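Local coordinates for polar amino acid ABC uptake transporter substrate binding protein (Streptococcus thermophilus LMG 18311, PDB 3HV1), which probably binds polar amino acids outside the cell and delivers them to an ABC transporter for uptake, at residues A[71-76]-A[82-87]; A[185-190]-A[194-199]; A[237-242]-A[249-254]. One frame throughout, in Å; residues are numbered along the deposited sequence.

Interaction 1 of 3, residues A[71-76]-A[82-87]; sequences MKETEL and DLIWNG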
loop_
_atom_site.group_PDB
_atom_site.type_symbol
_atom_site.label_atom_id
_atom_site.label_comp_id
_atom_site.label_asym_id
_atom_site.label_seq_id
_atom_site.Cartn_x
_atom_site.Cartn_y
_atom_site.Cartn_z
HETATM N N MSE A 71 -15.828 -15.500 15.154
HETATM C CA MSE A 71 -16.452 -14.397 15.871
HETATM C C MSE A 71 -15.562 -13.174 16.041
HETATM O O MSE A 71 -15.907 -12.253 16.781
HETATM C CB MSE A 71 -16.881 -14.871 17.259
HETATM C CG MSE A 71 -17.973 -15.900 17.269
HETATM SE SE MSE A 71 -19.590 -15.263 16.461
HETATM C CE MSE A 71 -19.959 -13.732 17.582
ATOM N N LYS A 72 -14.431 -13.149 15.346
ATOM C CA LYS A 72 -13.505 -12.036 15.494
ATOM C C LYS A 72 -14.059 -10.640 15.262
ATOM O O LYS A 72 -13.833 -9.760 16.087
ATOM C CB LYS A 72 -12.262 -12.248 14.620
ATOM C CG LYS A 72 -12.528 -12.367 13.135
ATOM C CD LYS A 72 -11.230 -12.732 12.418
ATOM C CE LYS A 72 -11.496 -13.137 10.978
ATOM N NZ LYS A 72 -12.290 -14.392 10.918
ATOM N N GLU A 73 -14.768 -10.407 14.158
ATOM C CA GLU A 73 -15.296 -9.064 13.913
ATOM C C GLU A 73 -16.337 -8.694 14.955
ATOM O O GLU A 73 -16.438 -7.538 15.371
ATOM C CB GLU A 73 -15.942 -8.937 12.534
ATOM C CG GLU A 73 -14.986 -8.866 11.357
ATOM C CD GLU A 73 -14.479 -10.231 10.952
ATOM O OE1 GLU A 73 -15.257 -11.201 11.053
ATOM O OE2 GLU A 73 -13.314 -10.331 10.519
ATOM N N THR A 74 -17.125 -9.677 15.365
ATOM C CA THR A 74 -18.147 -9.430 16.368
ATOM C C THR A 74 -17.484 -9.055 17.686
ATOM O O THR A 74 -17.875 -8.080 18.323
ATOM C CB THR A 74 -19.025 -10.664 16.582
ATOM O OG1 THR A 74 -19.690 -10.988 15.353
ATOM C CG2 THR A 74 -20.065 -10.386 17.668
ATOM N N GLU A 75 -16.474 -9.827 18.081
ATOM C CA GLU A 75 -15.741 -9.575 19.313
ATOM C C GLU A 75 -15.152 -8.168 19.313
ATOM O O GLU A 75 -15.152 -7.485 20.333
ATOM C CB GLU A 75 -14.612 -10.592 19.472
ATOM C CG GLU A 75 -15.071 -11.981 19.852
ATOM C CD GLU A 75 -15.272 -12.122 21.339
ATOM O OE1 GLU A 75 -14.262 -12.211 22.070
ATOM O OE2 GLU A 75 -16.441 -12.128 21.780
ATOM N N LEU A 76 -14.649 -7.747 18.157
ATOM C CA LEU A 76 -14.042 -6.432 18.003
ATOM C C LEU A 76 -15.062 -5.306 18.134
ATOM O O LEU A 76 -14.840 -4.318 18.839
ATOM C CB LEU A 76 -13.360 -6.340 16.636
ATOM C CG LEU A 76 -12.615 -5.039 16.329
ATOM C CD1 LEU A 76 -11.476 -4.825 17.320
ATOM C CD2 LEU A 76 -12.088 -5.108 14.906
ATOM N N ASP A 82 -9.857 -5.481 21.503
ATOM C CA ASP A 82 -9.555 -4.177 20.943
ATOM C C ASP A 82 -8.848 -4.266 19.584
ATOM O O ASP A 82 -8.826 -3.306 18.822
ATOM C CB ASP A 82 -8.686 -3.389 21.929
ATOM C CG ASP A 82 -9.348 -3.235 23.297
ATOM O OD1 ASP A 82 -10.548 -2.876 23.332
ATOM O OD2 ASP A 82 -8.665 -3.459 24.323
ATOM N N LEU A 83 -8.280 -5.430 19.296
ATOM C CA LEU A 83 -7.558 -5.643 18.052
ATOM C C LEU A 83 -7.611 -7.094 17.632
ATOM O O LEU A 83 -7.644 -7.983 18.470
ATOM C CB LEU A 83 -6.082 -5.275 18.218
ATOM C CG LEU A 83 -5.665 -3.853 18.578
ATOM C CD1 LEU A 83 -4.168 -3.835 18.875
ATOM C CD2 LEU A 83 -6.004 -2.923 17.440
ATOM N N ILE A 84 -7.623 -7.309 16.322
ATOM C CA ILE A 84 -7.597 -8.637 15.737
ATOM C C ILE A 84 -6.171 -8.688 15.169
ATOM O O ILE A 84 -5.865 -8.006 14.192
ATOM C CB ILE A 84 -8.606 -8.764 14.581
ATOM C CG1 ILE A 84 -10.032 -8.567 15.103
ATOM C CG2 ILE A 84 -8.481 -10.129 13.927
ATOM C CD1 ILE A 84 -11.088 -8.689 14.014
ATOM N N TRP A 85 -5.310 -9.480 15.792
ATOM C CA TRP A 85 -3.916 -9.568 15.380
ATOM C C TRP A 85 -3.497 -11.032 15.467
ATOM O O TRP A 85 -3.175 -11.527 16.544
ATOM C CB TRP A 85 -3.072 -8.711 16.328
ATOM C CG TRP A 85 -1.682 -8.404 15.833
ATOM C CD1 TRP A 85 -0.908 -9.183 15.014
ATOM C CD2 TRP A 85 -0.894 -7.250 16.148
ATOM N NE1 TRP A 85 0.311 -8.586 14.801
ATOM C CE2 TRP A 85 0.348 -7.398 15.483
ATOM C CE3 TRP A 85 -1.115 -6.102 16.927
ATOM C CZ2 TRP A 85 1.365 -6.442 15.570
ATOM C CZ3 TRP A 85 -0.101 -5.149 17.015
ATOM C CH2 TRP A 85 1.127 -5.329 16.336
ATOM N N ASN A 86 -3.521 -11.722 14.332
ATOM C CA ASN A 86 -3.179 -13.145 14.274
ATOM C C ASN A 86 -3.200 -13.539 12.793
ATOM O O ASN A 86 -4.029 -14.345 12.370
ATOM C CB ASN A 86 -4.239 -13.950 15.061
ATOM C CG ASN A 86 -3.887 -15.424 15.217
ATOM O OD1 ASN A 86 -2.802 -15.778 15.685
ATOM N ND2 ASN A 86 -4.820 -16.290 14.849
ATOM N N GLY A 87 -2.295 -12.958 12.009
ATOM C CA GLY A 87 -2.259 -13.254 10.588
ATOM C C GLY A 87 -3.543 -12.799 9.918
ATOM O O GLY A 87 -4.078 -13.474 9.040
#
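Leu76 CD1 sits over one face of the flat peptide joining Asp82 to Leu83, 3.4 Å from Asp82 O, while Ile84 CD1 lies in return over the Lys72–Glu73 peptide, 3.6 Å from Lys72 O. The branched ends of Leu76 and Ile84 suit this place because they offer methyls that rest on the peptides without competing for their hydrogen bonds. Leu76 turns its CG anti to the backbone N (chi1 -177°), which sends the branches on toward the strand; CD2 meets Ile84 CD1 at 3.8 Å, the two side chains at about a right angle. Helix 72-78 is the connection of a beta-alpha-beta crossover: strands 61-66 and 83-84 run parallel to strand 22-27, which lies between them, in the sheet of one lobe of a family 3 solute-binding protein. Lys72 belongs at this buried spot through its methylenes, with CB 3.8 Å from Ile84 CD1, and its ammonium is led away to Trp69, bonding the carbonyl O and making a cation-pi contact. Asp82 points away from the helix, its carboxylate held by Lys24 N and Arg216.

Interaction 2 of 3, residues A[185-190]-A[194-199]; sequences YANYYL and GVLDQY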
loop_
_atom_site.group_PDB
_atom_site.type_symbol
_atom_site.label_atom_id
_atom_site.label_comp_id
_atom_site.label_asym_id
_atom_site.label_seq_id
_atom_site.Cartn_x
_atom_site.Cartn_y
_atom_site.Cartn_z
ATOM N N TYR A 185 4.969 -21.079 6.854
ATOM C CA TYR A 185 5.278 -22.431 7.318
ATOM C C TYR A 185 6.684 -22.852 6.915
ATOM O O TYR A 185 7.419 -23.444 7.704
ATOM C CB TYR A 185 4.278 -23.445 6.746
ATOM C CG TYR A 185 2.841 -23.171 7.131
ATOM C CD1 TYR A 185 2.496 -22.910 8.455
ATOM C CD2 TYR A 185 1.831 -23.162 6.168
ATOM C CE1 TYR A 185 1.176 -22.639 8.815
ATOM C CE2 TYR A 185 0.509 -22.893 6.512
ATOM C CZ TYR A 185 0.188 -22.627 7.842
ATOM O OH TYR A 185 -1.112 -22.325 8.191
ATOM N N ALA A 186 7.048 -22.569 5.672
ATOM C CA ALA A 186 8.375 -22.922 5.177
ATOM C C ALA A 186 9.456 -22.336 6.075
ATOM O O ALA A 186 10.292 -23.060 6.620
ATOM C CB ALA A 186 8.553 -22.404 3.736
ATOM N N ASN A 187 9.441 -21.020 6.240
ATOM C CA ASN A 187 10.459 -20.366 7.058
ATOM C C ASN A 187 10.408 -20.746 8.528
ATOM O O ASN A 187 11.444 -20.923 9.163
ATOM C CB ASN A 187 10.361 -18.851 6.900
ATOM C CG ASN A 187 10.993 -18.366 5.616
ATOM O OD1 ASN A 187 12.159 -17.944 5.598
ATOM N ND2 ASN A 187 10.248 -18.446 4.529
ATOM N N TYR A 188 9.210 -20.882 9.072
ATOM C CA TYR A 188 9.080 -21.236 10.478
ATOM C C TYR A 188 9.672 -22.605 10.793
ATOM O O TYR A 188 10.502 -22.746 11.694
ATOM C CB TYR A 188 7.608 -21.214 10.893
ATOM C CG TYR A 188 7.356 -21.869 12.228
ATOM C CD1 TYR A 188 7.867 -21.318 13.405
ATOM C CD2 TYR A 188 6.632 -23.060 12.315
ATOM C CE1 TYR A 188 7.665 -21.934 14.629
ATOM C CE2 TYR A 188 6.426 -23.684 13.539
ATOM C CZ TYR A 188 6.943 -23.116 14.689
ATOM O OH TYR A 188 6.740 -23.728 15.900
ATOM N N TYR A 189 9.245 -23.621 10.052
ATOM C CA TYR A 189 9.729 -24.966 10.319
ATOM C C TYR A 189 11.206 -25.129 10.046
ATOM O O TYR A 189 11.930 -25.685 10.871
ATOM C CB TYR A 189 8.927 -25.994 9.514
ATOM C CG TYR A 189 7.524 -26.180 10.040
ATOM C CD1 TYR A 189 7.309 -26.648 11.333
ATOM C CD2 TYR A 189 6.415 -25.873 9.257
ATOM C CE1 TYR A 189 6.024 -26.807 11.835
ATOM C CE2 TYR A 189 5.123 -26.028 9.746
ATOM C CZ TYR A 189 4.936 -26.496 11.039
ATOM O OH TYR A 189 3.663 -26.651 11.541
ATOM N N LEU A 190 11.660 -24.634 8.898
ATOM C CA LEU A 190 13.068 -24.761 8.543
ATOM C C LEU A 190 13.978 -24.038 9.522
ATOM O O LEU A 190 15.033 -24.551 9.877
ATOM C CB LEU A 190 13.302 -24.255 7.119
ATOM C CG LEU A 190 12.580 -25.053 6.025
ATOM C CD1 LEU A 190 12.917 -24.477 4.653
ATOM C CD2 LEU A 190 12.992 -26.518 6.089
ATOM N N GLY A 194 16.652 -25.272 12.383
ATOM C CA GLY A 194 18.012 -24.778 12.217
ATOM C C GLY A 194 18.678 -25.177 10.910
ATOM O O GLY A 194 19.904 -25.228 10.825
ATOM N N VAL A 195 17.876 -25.433 9.881
ATOM C CA VAL A 195 18.410 -25.854 8.583
ATOM C C VAL A 195 18.002 -24.951 7.420
ATOM O O VAL A 195 18.176 -25.314 6.261
ATOM C CB VAL A 195 17.938 -27.283 8.249
ATOM C CG1 VAL A 195 18.417 -28.261 9.326
ATOM C CG2 VAL A 195 16.413 -27.312 8.141
ATOM N N LEU A 196 17.466 -23.774 7.723
ATOM C CA LEU A 196 17.026 -22.877 6.670
ATOM C C LEU A 196 18.085 -22.629 5.602
ATOM O O LEU A 196 17.764 -22.545 4.416
ATOM C CB LEU A 196 16.579 -21.543 7.266
ATOM C CG LEU A 196 16.065 -20.492 6.279
ATOM C CD1 LEU A 196 14.915 -21.064 5.454
ATOM C CD2 LEU A 196 15.610 -19.261 7.055
ATOM N N ASP A 197 19.347 -22.531 6.005
ATOM C CA ASP A 197 20.393 -22.252 5.022
ATOM C C ASP A 197 20.786 -23.409 4.117
ATOM O O ASP A 197 21.731 -23.292 3.343
ATOM C CB ASP A 197 21.645 -21.662 5.688
ATOM C CG ASP A 197 22.165 -22.509 6.819
ATOM O OD1 ASP A 197 21.808 -23.704 6.899
ATOM O OD2 ASP A 197 22.946 -21.971 7.635
ATOM N N GLN A 198 20.077 -24.529 4.214
ATOM C CA GLN A 198 20.353 -25.659 3.335
ATOM C C GLN A 198 19.275 -25.731 2.251
ATOM O O GLN A 198 19.260 -26.654 1.441
ATOM C CB GLN A 198 20.389 -26.973 4.129
ATOM C CG GLN A 198 21.609 -27.095 5.039
ATOM C CD GLN A 198 21.608 -28.373 5.858
ATOM O OE1 GLN A 198 21.663 -29.474 5.314
ATOM N NE2 GLN A 198 21.540 -28.230 7.172
ATOM N N TYR A 199 18.381 -24.743 2.232
ATOM C CA TYR A 199 17.282 -24.721 1.259
ATOM C C TYR A 199 17.114 -23.409 0.524
ATOM O O TYR A 199 17.447 -22.345 1.045
ATOM C CB TYR A 199 15.947 -24.980 1.962
ATOM C CG TYR A 199 15.878 -26.287 2.679
ATOM C CD1 TYR A 199 15.356 -27.418 2.051
ATOM C CD2 TYR A 199 16.376 -26.411 3.978
ATOM C CE1 TYR A 199 15.334 -28.642 2.698
ATOM C CE2 TYR A 199 16.360 -27.626 4.632
ATOM C CZ TYR A 199 15.837 -28.740 3.986
ATOM O OH TYR A 199 15.824 -29.949 4.630
#
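The last turn of helix 183-192 closes in a Schellman motif: Val195 N reaches back five residues to Leu190 O, 3.0 Å away and with an N-H...O angle of 160°, as the chain turns through Gly194, whose positive phi of 69° suits a residue without a side chain. The hydrophobic pair that often accompanies this cap is present too, for Leu190 CD2 and Val195 CG2 lie 4.1 Å apart across the turn. Leu190 carries most of the remaining contact. Its CG stands anti to the carbonyl carbon (chi1 -63°), an arrangement that carries both methyls forward against the returning chain. CD2 makes a CH-pi contact over one face of the Tyr199 ring, 4.1 Å from the centroid and shifted toward the rim on the CE2 side; CD1 also approaches the ring, 4.0 Å from Tyr199 CG. Nearer the backbone, Leu190 CB meets Leu196 CD1 at 3.9 Å. This short connection joins helix 183-192 to strand 199-203 in the second lobe of the binding protein, where strand 105-114 pairs antiparallel with both 178-182, the strand before the helix, and 199-203, the one after it. Leucine fits such a junction because its forked end reaches both the sheet and the neighbouring helix: Val201 of strand 199-203 and Leu168 of helix 164-173 also pack on Leu190. A short 3-10 turn at 196-198 brings the chain round to the strand, with Gln198 N bonded to Val195 O at 2.9 Å. That same carbonyl oxygen lies at the edge of the Tyr199 ring, in its plane. Tyrosine serves two ends here, offering a broad apolar face to Leu190 while its hydroxyl, at the far end of the ring, hydrogen-bonds Asn172 OD1.

Interaction 3 of 3, residues A[237-242]-A[249-254]; sequences GEFQKI and EDVATD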
loop_
_atom_site.group_PDB
_atom_site.type_symbol
_atom_site.label_atom_id
_atom_site.label_comp_id
_atom_site.label_asym_id
_atom_site.label_seq_id
_atom_site.Cartn_x
_atom_site.Cartn_y
_atom_site.Cartn_z
ATOM N N GLY A 237 16.092 -2.021 15.432
ATOM C CA GLY A 237 16.530 -3.401 15.283
ATOM C C GLY A 237 15.674 -4.499 15.893
ATOM O O GLY A 237 15.884 -5.679 15.608
ATOM N N GLU A 238 14.706 -4.139 16.723
ATOM C CA GLU A 238 13.878 -5.162 17.346
ATOM C C GLU A 238 13.015 -5.947 16.364
ATOM O O GLU A 238 12.830 -7.150 16.532
ATOM C CB GLU A 238 12.992 -4.561 18.438
ATOM C CG GLU A 238 13.742 -4.204 19.721
ATOM C CD GLU A 238 14.629 -5.333 20.233
ATOM O OE1 GLU A 238 14.162 -6.492 20.280
ATOM O OE2 GLU A 238 15.795 -5.052 20.595
ATOM N N PHE A 239 12.484 -5.281 15.346
ATOM C CA PHE A 239 11.648 -5.985 14.371
ATOM C C PHE A 239 12.478 -7.090 13.724
ATOM O O PHE A 239 12.040 -8.240 13.607
ATOM C CB PHE A 239 11.146 -5.037 13.274
ATOM C CG PHE A 239 10.092 -5.652 12.382
ATOM C CD1 PHE A 239 8.747 -5.328 12.550
ATOM C CD2 PHE A 239 10.438 -6.599 11.411
ATOM C CE1 PHE A 239 7.758 -5.937 11.772
ATOM C CE2 PHE A 239 9.448 -7.215 10.628
ATOM C CZ PHE A 239 8.107 -6.882 10.814
ATOM N N GLN A 240 13.685 -6.730 13.312
ATOM C CA GLN A 240 14.581 -7.676 12.664
ATOM C C GLN A 240 14.890 -8.857 13.565
ATOM O O GLN A 240 14.990 -9.991 13.094
ATOM C CB GLN A 240 15.880 -6.983 12.239
ATOM C CG GLN A 240 15.673 -5.903 11.184
ATOM C CD GLN A 240 15.394 -4.534 11.786
ATOM O OE1 GLN A 240 14.670 -4.408 12.782
ATOM N NE2 GLN A 240 15.963 -3.494 11.174
ATOM N N LYS A 241 15.037 -8.604 14.863
ATOM C CA LYS A 241 15.327 -9.692 15.789
ATOM C C LYS A 241 14.162 -10.669 15.877
ATOM O O LYS A 241 14.349 -11.892 15.857
ATOM C CB LYS A 241 15.623 -9.141 17.185
ATOM C CG LYS A 241 17.009 -8.536 17.342
ATOM C CD LYS A 241 17.262 -8.075 18.778
ATOM C CE LYS A 241 17.116 -9.217 19.783
ATOM N NZ LYS A 241 15.702 -9.686 19.956
ATOM N N ILE A 242 12.958 -10.122 16.008
ATOM C CA ILE A 242 11.763 -10.936 16.114
ATOM C C ILE A 242 11.552 -11.742 14.841
ATOM O O ILE A 242 11.292 -12.940 14.892
ATOM C CB ILE A 242 10.539 -10.050 16.380
ATOM C CG1 ILE A 242 10.710 -9.344 17.736
ATOM C CG2 ILE A 242 9.284 -10.888 16.362
ATOM C CD1 ILE A 242 9.673 -8.290 18.015
ATOM N N GLU A 249 14.688 -14.852 8.616
ATOM C CA GLU A 249 14.916 -13.793 7.650
ATOM C C GLU A 249 14.075 -12.575 8.028
ATOM O O GLU A 249 13.233 -12.646 8.920
ATOM C CB GLU A 249 14.596 -14.265 6.221
ATOM C CG GLU A 249 13.137 -14.399 5.860
ATOM C CD GLU A 249 12.950 -14.779 4.392
ATOM O OE1 GLU A 249 13.349 -15.898 4.009
ATOM O OE2 GLU A 249 12.416 -13.954 3.617
ATOM N N ASP A 250 14.334 -11.458 7.360
ATOM C CA ASP A 250 13.632 -10.198 7.600
ATOM C C ASP A 250 12.381 -10.123 6.716
ATOM O O ASP A 250 12.481 -9.975 5.492
ATOM C CB ASP A 250 14.584 -9.041 7.284
ATOM C CG ASP A 250 13.948 -7.679 7.470
ATOM O OD1 ASP A 250 12.781 -7.612 7.905
ATOM O OD2 ASP A 250 14.630 -6.666 7.175
ATOM N N VAL A 251 11.208 -10.210 7.335
ATOM C CA VAL A 251 9.955 -10.182 6.575
ATOM C C VAL A 251 9.283 -8.812 6.480
ATOM O O VAL A 251 8.185 -8.692 5.962
ATOM C CB VAL A 251 8.937 -11.173 7.173
ATOM C CG1 VAL A 251 9.557 -12.559 7.244
ATOM C CG2 VAL A 251 8.494 -10.704 8.555
ATOM N N ALA A 252 9.951 -7.780 6.967
ATOM C CA ALA A 252 9.378 -6.441 6.948
ATOM C C ALA A 252 8.948 -5.965 5.567
ATOM O O ALA A 252 9.672 -6.133 4.589
ATOM C CB ALA A 252 10.369 -5.448 7.542
ATOM N N THR A 253 7.758 -5.377 5.501
ATOM C CA THR A 253 7.238 -4.829 4.260
ATOM C C THR A 253 7.897 -3.466 4.092
ATOM O O THR A 253 8.475 -2.936 5.034
ATOM C CB THR A 253 5.725 -4.593 4.333
ATOM O OG1 THR A 253 5.439 -3.786 5.482
ATOM C CG2 THR A 253 4.959 -5.922 4.429
ATOM N N ASP A 254 7.804 -2.896 2.899
ATOM C CA ASP A 254 8.381 -1.582 2.680
ATOM C C ASP A 254 7.754 -0.551 3.626
ATOM O O ASP A 254 8.429 0.373 4.070
ATOM C CB ASP A 254 8.196 -1.160 1.221
ATOM C CG ASP A 254 9.099 -1.936 0.279
ATOM O OD1 ASP A 254 10.195 -2.353 0.715
ATOM O OD2 ASP A 254 8.728 -2.115 -0.896
#
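Phe239 points its ring from the helix at the irregular chain that follows the helix, and one corner of that ring, CE2, does nearly all the touching. Its CG lies anti to the backbone N (chi1 -170°), which carries CE2 to Ala252. Ala252 CB approaches CE2 obliquely at 3.7 Å, and its backbone N is equally near that atom; Val251 CG2 comes instead at the ring edge, close to the plane, 4.2 Å from the same CE2. A small alanine lets the aromatic corner come right up to the backbone, and the branched valine supplies a methyl at the rim. Asp250 OD1 also lies oblique to the ring, 4.3 Å from Phe239 CE2, and is engaged within its own segment: Ala252 N donates to it over 3.0 Å in an Asx turn, from well above the carboxylate plane. Past helix 238-247 the chain doubles back along the helix's first turn, and the Asx turn lies on this returning stretch, which is tied to other parts of the fold by a Glu249–Arg183 salt bridge and by the Thr253 hydroxyl on Pro103 O. Aspartate is short enough to reach its own backbone and still present OD2 to Tyr234 OH, at the end of helix 220-236. The same tyrosine serves Gln240, whose NE2 bonds Tyr234 O; what Gln240 offers Asp250 is its aliphatic part, CG being 4.2 Å from OD2. Phe239 also packs against Leu50 of helix 46-56, along with Leu233 and Tyr234.

Interaction 1 is the most buried of the three and has no hydrogen bond between its segments, resting on methyls against side chains and peptides where helix meets strand in one lobe; interaction 2 lies on the opposite side of the chain's centre, partly buried, and adds a backbone cap to its leucine packing. Interaction 3, also partly buried, relies on an aromatic corner and on an Asx turn within the returning chain. Leu50 of helix 46-56 touches both Trp85, in segment 82-87, and Phe239. Interactions 2 and 3 meet where the Asn187 side chain lies beside the Glu249 carboxylate, and Arg183, on the helix of interaction 2, forms a salt bridge with Glu249. The centres of interactions 1 and 2 lie about 30 Å apart.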